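Local coordinates for protein Dot/Icm T4SS effector (Legionella pneumophila, PDB 6VVE) that acts as a kinase, binding ADP with manganese, and is activated by host inositol hexakisphosphate, at residues I113-F118 and A175-P180; N149-N154 and Q159-E164; E164-L169 and L233-F238; P180-N185 and Q192-T197. All blocks are in the same frame, centred on the assembly; numbering follows the deposited sequence.

Contact 1 (I113-F118 and A175-P180); sequences IEQQFF and AGYWHP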
# COMPACT_ATOMS: atom_id res chain seq x y z
N ILE A 113 -4.00 -5.13 -9.95
CA ILE A 113 -3.20 -4.85 -11.13
C ILE A 113 -3.25 -3.36 -11.46
O ILE A 113 -2.22 -2.72 -11.69
CB ILE A 113 -3.67 -5.70 -12.32
CG1 ILE A 113 -3.38 -7.18 -12.08
CG2 ILE A 113 -3.02 -5.22 -13.60
CD1 ILE A 113 -4.17 -8.12 -12.95
N GLU A 114 -4.46 -2.79 -11.47
CA GLU A 114 -4.59 -1.35 -11.71
C GLU A 114 -3.83 -0.56 -10.65
O GLU A 114 -3.17 0.44 -10.96
CB GLU A 114 -6.06 -0.96 -11.72
CG GLU A 114 -6.86 -1.59 -12.86
CD GLU A 114 -8.33 -1.25 -12.81
OE1 GLU A 114 -8.89 -1.22 -11.70
OE2 GLU A 114 -8.92 -0.98 -13.88
N GLN A 115 -3.91 -1.00 -9.39
CA GLN A 115 -3.21 -0.29 -8.33
C GLN A 115 -1.70 -0.43 -8.49
O GLN A 115 -0.95 0.52 -8.21
CB GLN A 115 -3.68 -0.81 -6.97
CG GLN A 115 -5.13 -0.41 -6.66
CD GLN A 115 -5.73 -1.19 -5.52
OE1 GLN A 115 -5.03 -1.86 -4.76
NE2 GLN A 115 -7.04 -1.09 -5.37
N GLN A 116 -1.23 -1.60 -8.93
CA GLN A 116 0.18 -1.76 -9.24
C GLN A 116 0.62 -0.76 -10.30
O GLN A 116 1.70 -0.16 -10.19
CB GLN A 116 0.46 -3.19 -9.70
CG GLN A 116 1.94 -3.55 -9.79
CD GLN A 116 2.51 -3.98 -8.45
OE1 GLN A 116 2.49 -3.23 -7.48
NE2 GLN A 116 3.01 -5.21 -8.39
N PHE A 117 -0.20 -0.56 -11.34
CA PHE A 117 0.15 0.41 -12.37
C PHE A 117 0.19 1.83 -11.80
O PHE A 117 1.08 2.62 -12.15
CB PHE A 117 -0.83 0.34 -13.54
CG PHE A 117 -0.46 -0.68 -14.57
CD1 PHE A 117 0.49 -0.39 -15.54
CD2 PHE A 117 -1.05 -1.93 -14.57
CE1 PHE A 117 0.84 -1.32 -16.50
CE2 PHE A 117 -0.70 -2.88 -15.52
CZ PHE A 117 0.25 -2.58 -16.48
N PHE A 118 -0.75 2.17 -10.93
CA PHE A 118 -0.69 3.46 -10.24
C PHE A 118 0.63 3.61 -9.51
O PHE A 118 1.31 4.64 -9.62
CB PHE A 118 -1.86 3.59 -9.26
CG PHE A 118 -1.77 4.82 -8.39
CD1 PHE A 118 -1.03 4.80 -7.21
CD2 PHE A 118 -2.42 5.98 -8.75
CE1 PHE A 118 -0.93 5.92 -6.42
CE2 PHE A 118 -2.33 7.12 -7.95
CZ PHE A 118 -1.59 7.08 -6.79
N ALA A 175 -4.19 10.39 -3.66
CA ALA A 175 -4.94 9.91 -4.81
C ALA A 175 -6.23 9.17 -4.44
O ALA A 175 -6.96 8.71 -5.35
CB ALA A 175 -4.05 8.99 -5.67
N GLY A 176 -6.54 9.07 -3.16
CA GLY A 176 -7.76 8.41 -2.73
C GLY A 176 -7.64 6.94 -2.38
O GLY A 176 -8.67 6.29 -2.17
N TYR A 177 -6.43 6.39 -2.34
CA TYR A 177 -6.19 5.02 -1.92
C TYR A 177 -5.58 5.01 -0.52
O TYR A 177 -4.83 5.92 -0.15
CB TYR A 177 -5.24 4.30 -2.87
CG TYR A 177 -5.72 4.18 -4.31
CD1 TYR A 177 -6.63 3.21 -4.68
CD2 TYR A 177 -5.25 5.04 -5.29
CE1 TYR A 177 -7.07 3.09 -5.99
CE2 TYR A 177 -5.67 4.92 -6.61
CZ TYR A 177 -6.59 3.95 -6.95
OH TYR A 177 -7.01 3.83 -8.26
N TRP A 178 -5.89 3.98 0.26
CA TRP A 178 -5.25 3.83 1.56
C TRP A 178 -5.14 2.36 1.95
O TRP A 178 -5.85 1.49 1.43
CB TRP A 178 -5.98 4.64 2.64
CG TRP A 178 -7.41 4.26 2.93
CD1 TRP A 178 -7.85 3.40 3.90
CD2 TRP A 178 -8.59 4.76 2.29
NE1 TRP A 178 -9.22 3.32 3.89
CE2 TRP A 178 -9.70 4.14 2.91
CE3 TRP A 178 -8.82 5.66 1.24
CZ2 TRP A 178 -11.01 4.39 2.50
CZ3 TRP A 178 -10.12 5.91 0.85
CH2 TRP A 178 -11.20 5.28 1.48
N HIS A 179 -4.22 2.11 2.89
CA HIS A 179 -3.98 0.74 3.37
C HIS A 179 -5.15 0.28 4.23
O HIS A 179 -5.61 1.03 5.09
CB HIS A 179 -2.68 0.73 4.18
CG HIS A 179 -2.09 -0.63 4.36
ND1 HIS A 179 -2.78 -1.68 4.92
CD2 HIS A 179 -0.85 -1.11 4.08
CE1 HIS A 179 -2.01 -2.75 4.96
NE2 HIS A 179 -0.83 -2.43 4.45
N PRO A 180 -5.66 -0.94 4.02
CA PRO A 180 -6.83 -1.38 4.81
C PRO A 180 -6.52 -1.73 6.27
O PRO A 180 -7.45 -1.81 7.08
CB PRO A 180 -7.32 -2.63 4.05
CG PRO A 180 -6.07 -3.16 3.36
CD PRO A 180 -5.25 -1.93 3.01

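Contact 2 (N149-N154 and Q159-E164); sequences NAIPIN and QPKIEE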
# COMPACT_ATOMS: atom_id res chain seq x y z
N ASN A 149 12.44 -9.71 3.22
CA ASN A 149 13.27 -10.15 4.34
C ASN A 149 13.41 -9.01 5.34
O ASN A 149 14.05 -7.99 5.04
CB ASN A 149 14.64 -10.61 3.84
CG ASN A 149 14.56 -11.81 2.92
OD1 ASN A 149 14.33 -12.93 3.37
ND2 ASN A 149 14.75 -11.58 1.62
N ALA A 150 12.82 -9.18 6.52
CA ALA A 150 12.84 -8.14 7.53
C ALA A 150 14.20 -8.05 8.20
O ALA A 150 14.90 -9.05 8.37
CB ALA A 150 11.76 -8.39 8.59
N ILE A 151 14.58 -6.83 8.58
CA ILE A 151 15.82 -6.61 9.31
C ILE A 151 15.53 -5.66 10.47
O ILE A 151 14.43 -5.09 10.53
CB ILE A 151 16.92 -6.04 8.40
CG1 ILE A 151 16.48 -4.74 7.75
CG2 ILE A 151 17.29 -7.07 7.32
CD1 ILE A 151 17.59 -3.71 7.64
N PRO A 152 16.45 -5.48 11.41
CA PRO A 152 16.16 -4.63 12.57
C PRO A 152 15.80 -3.21 12.16
O PRO A 152 16.16 -2.72 11.09
CB PRO A 152 17.47 -4.65 13.38
CG PRO A 152 18.13 -5.93 12.98
CD PRO A 152 17.77 -6.14 11.52
N ILE A 153 15.08 -2.55 13.06
CA ILE A 153 14.67 -1.16 12.89
C ILE A 153 15.39 -0.31 13.92
O ILE A 153 15.41 -0.64 15.11
CB ILE A 153 13.15 -1.01 13.02
CG1 ILE A 153 12.66 -1.51 14.39
CG2 ILE A 153 12.44 -1.78 11.91
CD1 ILE A 153 11.71 -0.56 15.08
N ASN A 154 16.01 0.77 13.46
CA ASN A 154 16.52 1.83 14.32
C ASN A 154 15.82 3.11 13.90
O ASN A 154 15.91 3.52 12.74
CB ASN A 154 18.03 1.95 14.23
CG ASN A 154 18.61 2.73 15.40
OD1 ASN A 154 19.00 3.89 15.25
ND2 ASN A 154 18.68 2.11 16.57
N GLN A 159 15.80 6.53 10.20
CA GLN A 159 14.71 7.48 10.03
C GLN A 159 14.41 7.78 8.57
O GLN A 159 13.22 7.89 8.22
CB GLN A 159 15.03 8.78 10.78
CG GLN A 159 13.99 9.87 10.58
CD GLN A 159 13.98 10.89 11.70
OE1 GLN A 159 14.90 10.93 12.52
NE2 GLN A 159 12.94 11.71 11.74
N PRO A 160 15.39 7.91 7.68
CA PRO A 160 15.06 8.15 6.26
C PRO A 160 14.22 7.04 5.64
O PRO A 160 13.39 7.32 4.78
CB PRO A 160 16.44 8.26 5.59
CG PRO A 160 17.37 8.65 6.70
CD PRO A 160 16.85 7.97 7.93
N LYS A 161 14.42 5.79 6.06
CA LYS A 161 13.60 4.70 5.55
C LYS A 161 12.12 4.95 5.83
O LYS A 161 11.26 4.80 4.94
CB LYS A 161 14.02 3.37 6.17
CG LYS A 161 15.32 2.81 5.65
CD LYS A 161 15.56 1.40 6.19
CE LYS A 161 16.97 0.93 5.91
NZ LYS A 161 17.22 -0.43 6.45
N ILE A 162 11.80 5.33 7.07
CA ILE A 162 10.41 5.56 7.44
C ILE A 162 9.89 6.83 6.77
O ILE A 162 8.75 6.87 6.30
CB ILE A 162 10.28 5.62 8.97
CG1 ILE A 162 10.92 4.38 9.61
CG2 ILE A 162 8.81 5.72 9.36
CD1 ILE A 162 10.77 4.30 11.11
N GLU A 163 10.71 7.88 6.74
CA GLU A 163 10.32 9.11 6.06
C GLU A 163 9.95 8.82 4.60
O GLU A 163 8.88 9.24 4.13
CB GLU A 163 11.45 10.14 6.13
CG GLU A 163 11.96 10.43 7.54
CD GLU A 163 11.66 11.85 8.00
OE1 GLU A 163 11.35 12.72 7.16
OE2 GLU A 163 11.74 12.10 9.22
N GLU A 164 10.80 8.08 3.89
CA GLU A 164 10.54 7.81 2.49
C GLU A 164 9.28 6.97 2.31
O GLU A 164 8.50 7.19 1.37
CB GLU A 164 11.75 7.10 1.87
CG GLU A 164 11.66 6.93 0.36
CD GLU A 164 12.87 6.24 -0.23
OE1 GLU A 164 13.81 5.91 0.53
OE2 GLU A 164 12.88 6.01 -1.46
O HOH W 1 16.22 -1.28 9.07

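Contact 3 (E164-L169 and L233-F238); sequences EFVLAL and LYVYNF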
# COMPACT_ATOMS: atom_id res chain seq x y z
N GLU A 164 10.80 8.08 3.89
CA GLU A 164 10.54 7.81 2.49
C GLU A 164 9.28 6.97 2.31
O GLU A 164 8.50 7.19 1.37
CB GLU A 164 11.75 7.10 1.87
CG GLU A 164 11.66 6.93 0.36
CD GLU A 164 12.87 6.24 -0.23
OE1 GLU A 164 13.81 5.91 0.53
OE2 GLU A 164 12.88 6.01 -1.46
N PHE A 165 9.04 6.02 3.21
CA PHE A 165 7.81 5.24 3.12
C PHE A 165 6.58 6.11 3.36
O PHE A 165 5.58 6.00 2.65
CB PHE A 165 7.81 4.09 4.12
CG PHE A 165 6.48 3.41 4.24
CD1 PHE A 165 6.10 2.42 3.35
CD2 PHE A 165 5.58 3.80 5.24
CE1 PHE A 165 4.86 1.81 3.47
CE2 PHE A 165 4.35 3.20 5.35
CZ PHE A 165 3.98 2.20 4.46
N VAL A 166 6.65 6.99 4.36
CA VAL A 166 5.50 7.84 4.70
C VAL A 166 5.14 8.73 3.52
O VAL A 166 3.96 8.88 3.17
CB VAL A 166 5.80 8.66 5.96
CG1 VAL A 166 4.83 9.82 6.08
CG2 VAL A 166 5.72 7.77 7.19
N LEU A 167 6.14 9.36 2.89
CA LEU A 167 5.87 10.22 1.74
C LEU A 167 5.31 9.41 0.58
O LEU A 167 4.46 9.89 -0.18
CB LEU A 167 7.14 10.95 1.32
CG LEU A 167 7.69 11.97 2.32
CD1 LEU A 167 9.01 12.53 1.85
CD2 LEU A 167 6.68 13.08 2.58
N ALA A 168 5.77 8.17 0.41
CA ALA A 168 5.18 7.31 -0.61
C ALA A 168 3.73 6.99 -0.27
O ALA A 168 2.86 6.98 -1.16
CB ALA A 168 5.99 6.02 -0.75
N LEU A 169 3.44 6.71 1.01
CA LEU A 169 2.06 6.44 1.40
C LEU A 169 1.19 7.68 1.24
O LEU A 169 0.01 7.57 0.87
CB LEU A 169 2.02 5.95 2.84
CG LEU A 169 0.65 5.64 3.44
CD1 LEU A 169 -0.06 4.60 2.60
CD2 LEU A 169 0.80 5.18 4.89
N LEU A 233 -0.14 10.58 7.81
CA LEU A 233 0.20 11.46 8.93
C LEU A 233 0.15 10.70 10.25
O LEU A 233 0.99 10.94 11.14
CB LEU A 233 -0.76 12.64 8.96
CG LEU A 233 -0.52 13.72 10.01
CD1 LEU A 233 0.77 14.47 9.74
CD2 LEU A 233 -1.72 14.69 10.05
N TYR A 234 -0.81 9.79 10.40
CA TYR A 234 -0.92 9.03 11.64
C TYR A 234 0.31 8.15 11.86
O TYR A 234 0.85 8.07 12.97
CB TYR A 234 -2.17 8.14 11.63
CG TYR A 234 -3.46 8.83 11.28
CD1 TYR A 234 -3.61 10.21 11.39
CD2 TYR A 234 -4.56 8.09 10.86
CE1 TYR A 234 -4.80 10.83 11.06
CE2 TYR A 234 -5.77 8.70 10.54
CZ TYR A 234 -5.87 10.07 10.63
OH TYR A 234 -7.06 10.66 10.30
N VAL A 235 0.77 7.49 10.79
CA VAL A 235 1.95 6.63 10.90
C VAL A 235 3.16 7.45 11.33
O VAL A 235 3.89 7.08 12.27
CB VAL A 235 2.21 5.90 9.57
CG1 VAL A 235 3.48 5.08 9.65
CG2 VAL A 235 1.02 5.02 9.20
N TYR A 236 3.39 8.58 10.67
CA TYR A 236 4.59 9.36 10.96
C TYR A 236 4.57 9.90 12.38
O TYR A 236 5.57 9.82 13.10
CB TYR A 236 4.74 10.50 9.97
CG TYR A 236 6.07 11.20 10.11
CD1 TYR A 236 7.21 10.68 9.50
CD2 TYR A 236 6.19 12.37 10.84
CE1 TYR A 236 8.44 11.32 9.63
CE2 TYR A 236 7.41 13.01 10.97
CZ TYR A 236 8.53 12.48 10.36
OH TYR A 236 9.75 13.10 10.49
N ASN A 237 3.44 10.48 12.80
CA ASN A 237 3.37 11.09 14.12
C ASN A 237 3.42 10.05 15.23
O ASN A 237 3.93 10.33 16.31
CB ASN A 237 2.10 11.93 14.25
CG ASN A 237 2.27 13.32 13.67
OD1 ASN A 237 2.49 14.29 14.40
ND2 ASN A 237 2.19 13.43 12.35
N PHE A 238 2.89 8.84 14.99
CA PHE A 238 3.00 7.79 15.99
C PHE A 238 4.46 7.42 16.23
O PHE A 238 4.87 7.18 17.38
CB PHE A 238 2.22 6.55 15.55
CG PHE A 238 2.33 5.40 16.51
CD1 PHE A 238 1.61 5.39 17.70
CD2 PHE A 238 3.16 4.32 16.23
CE1 PHE A 238 1.72 4.34 18.59
CE2 PHE A 238 3.26 3.25 17.13
CZ PHE A 238 2.53 3.27 18.31

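Contact 4 (P180-N185 and Q192-T197); sequences PDLANN and QNLIAT. With ADP (adenosine-5'-diphosphate), chain C.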
# COMPACT_ATOMS: atom_id res chain seq x y z
N PRO A 180 -5.66 -0.94 4.02
CA PRO A 180 -6.83 -1.38 4.81
C PRO A 180 -6.52 -1.73 6.27
O PRO A 180 -7.45 -1.81 7.08
CB PRO A 180 -7.32 -2.63 4.05
CG PRO A 180 -6.07 -3.16 3.36
CD PRO A 180 -5.25 -1.93 3.01
N ASP A 181 -5.25 -1.94 6.63
CA ASP A 181 -4.88 -2.31 7.99
C ASP A 181 -3.45 -1.83 8.27
O ASP A 181 -2.49 -2.60 8.33
CB ASP A 181 -5.01 -3.82 8.22
CG ASP A 181 -4.68 -4.23 9.65
OD1 ASP A 181 -4.69 -3.35 10.55
OD2 ASP A 181 -4.39 -5.43 9.89
N LEU A 182 -3.30 -0.52 8.45
CA LEU A 182 -2.02 0.05 8.84
C LEU A 182 -2.24 1.12 9.90
O LEU A 182 -1.58 1.10 10.95
CB LEU A 182 -1.29 0.63 7.63
CG LEU A 182 0.09 1.23 7.90
CD1 LEU A 182 1.00 0.22 8.59
CD2 LEU A 182 0.73 1.72 6.60
N ALA A 183 -3.17 2.03 9.64
CA ALA A 183 -3.54 3.08 10.59
C ALA A 183 -5.00 3.46 10.28
O ALA A 183 -5.26 4.38 9.49
CB ALA A 183 -2.62 4.28 10.48
N ASN A 184 -5.93 2.71 10.87
CA ASN A 184 -7.34 2.93 10.58
C ASN A 184 -7.83 4.28 11.09
O ASN A 184 -8.75 4.86 10.51
CB ASN A 184 -8.18 1.80 11.18
CG ASN A 184 -7.83 0.44 10.61
OD1 ASN A 184 -7.23 0.33 9.54
ND2 ASN A 184 -8.21 -0.61 11.32
N ASN A 185 -7.24 4.78 12.17
CA ASN A 185 -7.61 6.05 12.77
C ASN A 185 -6.45 6.53 13.62
O ASN A 185 -5.44 5.82 13.77
CB ASN A 185 -8.89 5.91 13.61
CG ASN A 185 -8.76 4.86 14.70
OD1 ASN A 185 -8.07 5.08 15.69
ND2 ASN A 185 -9.42 3.72 14.52
N GLN A 192 2.98 -4.12 12.76
CA GLN A 192 3.43 -5.39 12.20
C GLN A 192 3.34 -5.41 10.68
O GLN A 192 3.96 -6.27 10.05
CB GLN A 192 2.61 -6.54 12.80
CG GLN A 192 1.14 -6.58 12.39
CD GLN A 192 0.25 -5.75 13.29
OE1 GLN A 192 0.70 -4.81 13.94
NE2 GLN A 192 -1.04 -6.09 13.32
N ASN A 193 2.56 -4.51 10.08
CA ASN A 193 2.44 -4.44 8.64
C ASN A 193 3.45 -3.50 8.00
O ASN A 193 3.35 -3.22 6.80
CB ASN A 193 1.01 -4.03 8.25
CG ASN A 193 -0.01 -5.12 8.56
OD1 ASN A 193 0.34 -6.30 8.64
ND2 ASN A 193 -1.25 -4.72 8.75
N LEU A 194 4.41 -3.00 8.77
CA LEU A 194 5.57 -2.29 8.26
C LEU A 194 6.78 -3.20 8.40
O LEU A 194 7.07 -3.69 9.50
CB LEU A 194 5.81 -0.98 9.01
CG LEU A 194 4.75 0.10 8.89
CD1 LEU A 194 5.13 1.29 9.78
CD2 LEU A 194 4.57 0.54 7.45
N ILE A 195 7.49 -3.42 7.29
CA ILE A 195 8.67 -4.27 7.27
C ILE A 195 9.84 -3.45 6.74
O ILE A 195 9.74 -2.83 5.68
CB ILE A 195 8.45 -5.52 6.40
CG1 ILE A 195 7.13 -6.21 6.74
CG2 ILE A 195 9.62 -6.50 6.58
CD1 ILE A 195 7.05 -6.72 8.16
N ALA A 196 10.95 -3.47 7.47
CA ALA A 196 12.17 -2.78 7.07
C ALA A 196 13.10 -3.77 6.38
O ALA A 196 13.41 -4.83 6.94
CB ALA A 196 12.87 -2.15 8.27
N THR A 197 13.54 -3.43 5.17
CA THR A 197 14.54 -4.19 4.44
C THR A 197 15.84 -3.39 4.41
O THR A 197 15.98 -2.37 5.09
CB THR A 197 14.05 -4.51 3.04
OG1 THR A 197 13.88 -3.30 2.29
CG2 THR A 197 12.71 -5.25 3.10
PB ADP C . -1.62 -9.72 9.35
O1B ADP C . -1.42 -8.29 9.81
O2B ADP C . -0.97 -10.74 10.25
O3B ADP C . -3.04 -10.06 8.93
PA ADP C . -0.44 -11.16 7.20
O1A ADP C . -0.40 -10.81 5.73
O2A ADP C . -1.37 -12.24 7.69
O3A ADP C . -0.77 -9.79 7.97
O5' ADP C . 1.06 -11.55 7.61
C5' ADP C . 1.34 -12.27 8.80
C4' ADP C . 2.83 -12.45 8.93
O4' ADP C . 3.37 -13.21 7.82
C3' ADP C . 3.62 -11.12 8.97
O3' ADP C . 3.77 -10.60 10.27
C2' ADP C . 4.97 -11.51 8.34
O2' ADP C . 5.89 -11.89 9.34
C1' ADP C . 4.65 -12.69 7.42
N9 ADP C . 4.60 -12.19 6.03
C8 ADP C . 3.50 -11.71 5.41
N7 ADP C . 3.79 -11.31 4.15
C5 ADP C . 5.10 -11.53 3.96
C6 ADP C . 6.06 -11.34 2.85
N6 ADP C . 5.63 -10.82 1.68
N1 ADP C . 7.35 -11.70 3.04
C2 ADP C . 7.78 -12.22 4.22
N3 ADP C . 6.95 -12.42 5.26
C4 ADP C . 5.64 -12.11 5.20

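Contact 1 (I113-F118 and A175-P180)
F118 of helix 102-121 meets A175 and Y177 of the turn and short strand that follow helix 159-174, a worked example of how one aromatic side chain can bridge two parts of a kinase. From CB the phenyl group leaves the helix with CG anti to the backbone N (chi1 173°), a setting that carries the ring outward to the partner segment. Along the ring, CD2 is the first atom to engage, 4.0 Å from CE2 of Y177. F118 CE2 comes next, 3.4 Å from CB of A175, and CZ at the tip presses on that same methyl, with F118 CZ and A175 CB only 3.3 Å apart, a tight apolar contact.

The two rings form an edge-to-face pair: the edge of Y177 points at a face of F118, centroids 5.2 Å apart and planes at 59°, the tyrosine carbon lying offset toward the rim. On the other flank of Y177, its CE1 meets CG of Q115 at 4.1 Å. The glutamine amide passes on to F210 N, which holds OE1. Between A175 and Y177, G176 turns the chain out of the helix in a Schellman motif with positive phi, and so brings both residues to the same aromatic partner.

Helix 102-121 follows strand 91-96 and probably corresponds to the C helix of protein kinases. Other sides of the helix rest on strands 26-30 and 44-53 through I113, Q116 and F117, while strand 177-178, paired with strand 211-212 and leading into the H179-P180-D181 sequence, carries the contact into the other lobe.

Contact 2 (N149-N154 and Q159-E164)
N154 and Q159 bring the two backbones together where the chain enters helix 159-174, their CA atoms 7.3 Å apart and N154 O 3.9 Å from Q159 N. Farther along, K161 reaches back over the turn toward I151. Its CG is anti to the carbonyl carbon (chi1 -74°) and the chain beyond is extended, which delivers NZ to within 3.5 Å of I151 CD1, the two side chains crossing at about a right angle. The ammonium group is satisfied by oxygen atoms: it bonds to the carbonyls of T197 and E198, and to a water whose oxygen is 2.9 Å from K161 NZ. The water's very short approach to P152 O makes that second bond doubtful.

By its place after strand 142-146, where P146 and I148 bond to ADP, segment 149-154 probably corresponds to the linker leaving the hinge of a protein kinase for the first long helix of the C-terminal lobe, and the isoleucine methyl thus sits beside the charged tip of that helix's lysine. On the helix itself, Q159 NE2 donates to E163 OE2 at 2.8 Å, one turn on. NE2 comes at OE2 nearly head-on to the C-O bond, while OE2 itself sits 24° out of the glutamine's amide plane. E163 OE1, meanwhile, accepts from K288 N.

Contact 3 (E164-L169 and L233-F238)
V166 supplies the principal bump of this helix pair, fitting its two methyls against V235 and Y236 of the neighbouring helix. The segments run nearly antiparallel, at 161° between their directions, with axes 9.6 Å apart at closest approach. V166 also touches W232, so the hollow that receives it is bounded by the neighbours V235 and Y236, with W232 about a turn earlier.

Within the hollow, both methyls reach the tyrosine. With CG1 anti to the backbone N (chi1 163°) and CG2 anti to the carbonyl carbon, the valine splays the pair toward Y236. V166 CG1 lies 4.0 Å from Y236 CB, and V166 CG2 lies 4.0 Å from Y236 CD1, at the edge of the ring and close to its plane. The valine therefore abuts the tyrosine's rim rather than its face, the two side chains crossing at about a right angle. CG2 faces V235 CG1 as well, a looser 4.3 Å. In the reverse sense V235 is a bump for the other helix: CG1 meets V166, while its second methyl, CG2, stands 4.3 Å from L169 CD2, so the residue fits between V166 and L169, one turn apart.

Outside the contact, N237 OD1 accepts from S285 N, and N237 ND2 returns to L233 O at 3.0 Å, on the opposite face of that carbonyl from N237 N. Between 164-169 and 233-238 the contact is apolar, held by shape and burial, and just before 164-169 the bond from Y236 OH to E163 OE2 ties the same two helices at their polar end.

Contact 4 (P180-N185 and Q192-T197)
A loop that probably corresponds to the catalytic loop of protein kinases runs through this contact, where the backbone carbonyl of D181 meets N193 of the ADP pocket. N193 has its CG anti to the carbonyl carbon (chi1 -70°), which turns the amide to the loop, and ND2 gives a hydrogen bond to D181 O at an N-H...O angle of 151°; its 2.5 Å is suspiciously short, the exact length uncertain. The carboxylate of D181 stands across the N193 amide, planes 88° apart, with D181 OD2 3.4 Å from N193 ND2. D181 OD1 is taken by S190 OG, and D181 N is bonded to H179 ND1.

H179-P180-D181 probably corresponds to the HRD motif of canonical kinases, and N193 to the asparagine further down that loop, although it comes twelve residues after D181 rather than five. N193 OD1 lies 2.9 Å from ADP O1B, on the terminal phosphate. Manganese is about 7 Å from the side chain of D181, too far for direct coordination.

L182 crosses L194 at about a right angle, L182 CD1 lying 3.8 Å from L194 CD2. L182 also rests on F165 and L169 of helix 159-174 and on V235 of helix 231-239.

Overall arrangement
Read from the N terminus, the chain first opens a long loop at 113-118, on the probable C helix, and contact 1 closes it 57 residues later at 175-180, tying the two lobes across the cleft. Contact 2 is nested inside that loop, linking the probable hinge exit to the start of helix 159-174. Contact 3 opens on the same helix and closes at 233-238, so it crosses contact 1. Contact 4, in series after contact 1 and sharing P180, is nested within the loop of contact 3. Contacts 2 and 4 meet where the linker pairs with strand 194-196, and contacts 3 and 4 join where F165 and L169 meet L194 and L182.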